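PDB 6NEY: bromo domain-containing protein from Trypanosoma cruzi, which contains a bromodomain that probably recognises acetylated lysine, as in other bromodomains, and may thereby take part in transcription or chromatin regulation. Local coordinates for residues A[76-81]-A[112-117]. Residues are numbered along the deposited sequence; the frame is centred on the assembly and turned at random.
Sequences ALREDI and QIDAYV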
loop_
_atom_site.group_PDB
_atom_site.type_symbol
_atom_site.label_atom_id
_atom_site.label_comp_id
_atom_site.label_asym_id
_atom_site.label_seq_id
_atom_site.Cartn_x
_atom_site.Cartn_y
_atom_site.Cartn_z
ATOM N N ALA A 76 -2.521 -0.252 -9.220
ATOM C CA ALA A 76 -3.151 -1.295 -8.376
ATOM C C ALA A 76 -2.647 -1.171 -6.933
ATOM O O ALA A 76 -3.456 -1.283 -5.976
ATOM C CB ALA A 76 -2.851 -2.658 -8.943
ATOM N N LEU A 77 -1.346 -0.916 -6.778
ATOM C CA LEU A 77 -0.724 -0.716 -5.440
ATOM C C LEU A 77 -1.243 0.592 -4.844
ATOM O O LEU A 77 -1.604 0.587 -3.656
ATOM C CB LEU A 77 0.806 -0.693 -5.543
ATOM C CG LEU A 77 1.532 -0.310 -4.249
ATOM C CD1 LEU A 77 1.135 -1.209 -3.091
ATOM C CD2 LEU A 77 3.038 -0.330 -4.437
ATOM N N ARG A 78 -1.270 1.677 -5.624
ATOM C CA ARG A 78 -1.807 2.993 -5.156
ATOM C C ARG A 78 -3.272 2.838 -4.698
ATOM O O ARG A 78 -3.626 3.442 -3.666
ATOM C CB ARG A 78 -1.688 4.082 -6.229
ATOM C CG ARG A 78 -0.263 4.474 -6.604
ATOM C CD ARG A 78 -0.326 5.491 -7.737
ATOM N NE ARG A 78 0.943 5.820 -8.386
ATOM C CZ ARG A 78 1.845 6.697 -7.957
ATOM N NH1 ARG A 78 1.697 7.341 -6.807
ATOM N NH2 ARG A 78 2.937 6.891 -8.669
ATOM N N GLU A 79 -4.099 2.093 -5.441
ATOM C CA GLU A 79 -5.514 1.757 -5.079
ATOM C C GLU A 79 -5.578 0.961 -3.765
ATOM O O GLU A 79 -6.458 1.251 -2.926
ATOM C CB GLU A 79 -6.192 0.947 -6.184
ATOM N N ASP A 80 -4.679 0.001 -3.561
ATOM C CA ASP A 80 -4.649 -0.795 -2.309
ATOM C C ASP A 80 -4.264 0.123 -1.136
ATOM O O ASP A 80 -4.894 -0.010 -0.076
ATOM C CB ASP A 80 -3.762 -2.032 -2.432
ATOM C CG ASP A 80 -4.389 -3.198 -3.160
ATOM O OD1 ASP A 80 -5.624 -3.156 -3.411
ATOM O OD2 ASP A 80 -3.634 -4.142 -3.483
ATOM N N ILE A 81 -3.305 1.047 -1.310
ATOM C CA ILE A 81 -2.952 2.036 -0.247
ATOM C C ILE A 81 -4.179 2.919 0.025
ATOM O O ILE A 81 -4.498 3.137 1.194
ATOM C CB ILE A 81 -1.718 2.893 -0.592
ATOM C CG1 ILE A 81 -0.463 2.046 -0.841
ATOM C CG2 ILE A 81 -1.488 3.943 0.485
ATOM C CD1 ILE A 81 -0.100 1.133 0.299
ATOM N N GLN A 112 6.940 7.802 -1.832
ATOM C CA GLN A 112 7.831 6.621 -2.002
ATOM C C GLN A 112 7.506 6.001 -3.356
ATOM O O GLN A 112 8.440 5.672 -4.141
ATOM C CB GLN A 112 7.646 5.626 -0.850
ATOM C CG GLN A 112 8.068 6.206 0.489
ATOM C CD GLN A 112 9.446 6.828 0.443
ATOM O OE1 GLN A 112 10.437 6.141 0.269
ATOM N NE2 GLN A 112 9.516 8.145 0.571
ATOM N N ILE A 113 6.223 5.878 -3.659
ATOM C CA ILE A 113 5.796 5.208 -4.914
ATOM C C ILE A 113 6.216 6.088 -6.101
ATOM O O ILE A 113 6.780 5.542 -7.068
ATOM C CB ILE A 113 4.304 4.853 -4.906
ATOM C CG1 ILE A 113 3.992 3.801 -3.838
ATOM C CG2 ILE A 113 3.854 4.372 -6.280
ATOM C CD1 ILE A 113 2.510 3.675 -3.511
ATOM N N ASP A 114 5.962 7.395 -6.039
ATOM C CA ASP A 114 6.375 8.349 -7.108
ATOM C C ASP A 114 7.886 8.233 -7.347
ATOM O O ASP A 114 8.308 8.171 -8.536
ATOM C CB ASP A 114 6.031 9.795 -6.736
ATOM C CG ASP A 114 4.561 10.159 -6.784
ATOM O OD1 ASP A 114 3.759 9.316 -7.213
ATOM O OD2 ASP A 114 4.232 11.313 -6.374
ATOM N N ALA A 115 8.679 8.222 -6.278
ATOM C CA ALA A 115 10.154 8.243 -6.358
ATOM C C ALA A 115 10.622 6.952 -7.056
ATOM O O ALA A 115 11.533 7.020 -7.919
ATOM C CB ALA A 115 10.754 8.407 -4.986
ATOM N N TYR A 116 9.953 5.820 -6.777
ATOM C CA TYR A 116 10.315 4.494 -7.350
ATOM C C TYR A 116 9.993 4.489 -8.857
ATOM O O TYR A 116 10.844 4.114 -9.677
ATOM C CB TYR A 116 9.587 3.352 -6.638
ATOM C CG TYR A 116 9.897 2.003 -7.241
ATOM C CD1 TYR A 116 11.111 1.380 -6.995
ATOM C CD2 TYR A 116 9.021 1.389 -8.123
ATOM C CE1 TYR A 116 11.438 0.168 -7.591
ATOM C CE2 TYR A 116 9.323 0.177 -8.718
ATOM C CZ TYR A 116 10.538 -0.435 -8.466
ATOM O OH TYR A 116 10.812 -1.633 -9.067
ATOM N N VAL A 117 8.774 4.887 -9.218
ATOM C CA VAL A 117 8.296 4.857 -10.635
ATOM C C VAL A 117 9.185 5.801 -11.461
ATOM O O VAL A 117 9.626 5.412 -12.575
ATOM C CB VAL A 117 6.797 5.196 -10.702
ATOM C CG1 VAL A 117 6.307 5.463 -12.117
ATOM C CG2 VAL A 117 5.993 4.067 -10.059
#
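R78 and I113 meet where the last two long helices of the bromodomain bundle, 75-92 and 97-124, run antiparallel. The short segment axes make an angle of 173° and stay 11.7 Å apart at closest approach. That spacing leaves the contact to side chains. The packed part centres on I113, which is buried and reaches helix 75-92 with both branches. Its CD1 lies against L77 CD2 at 4.1 Å and I81 CG1 at 4.3 Å. L77 and I81 are buried too: L77 also packs on L18 and V19 of helix 12-21, and I81 on F105 and A109. So this apolar patch joins three helices of the bundle. Its other branch, I113 CG2, stands anti to the backbone N and lies over one face of the R78 guanidinium, near its centre, 3.5 Å from CZ.

The more open side is polar and its residues are partly exposed. V117 is loose here: its CG2 only grazes R78 NH2, at 4.4 Å. R78, extended from CG to NE, reaches across to D114, while its NE hydrogen-bonds to N73 O. D114 OD2 forms a salt bridge with K110, so the two carboxylate oxygens have different partners. The guanidinium and carboxylate planes are 48° apart. R78 NH1 and NH2 both donate to D114 OD1, each at 2.9 Å; OD1 sits at the guanidinium edge, near its plane, and both bonds are bent, the NH1 one to 142°.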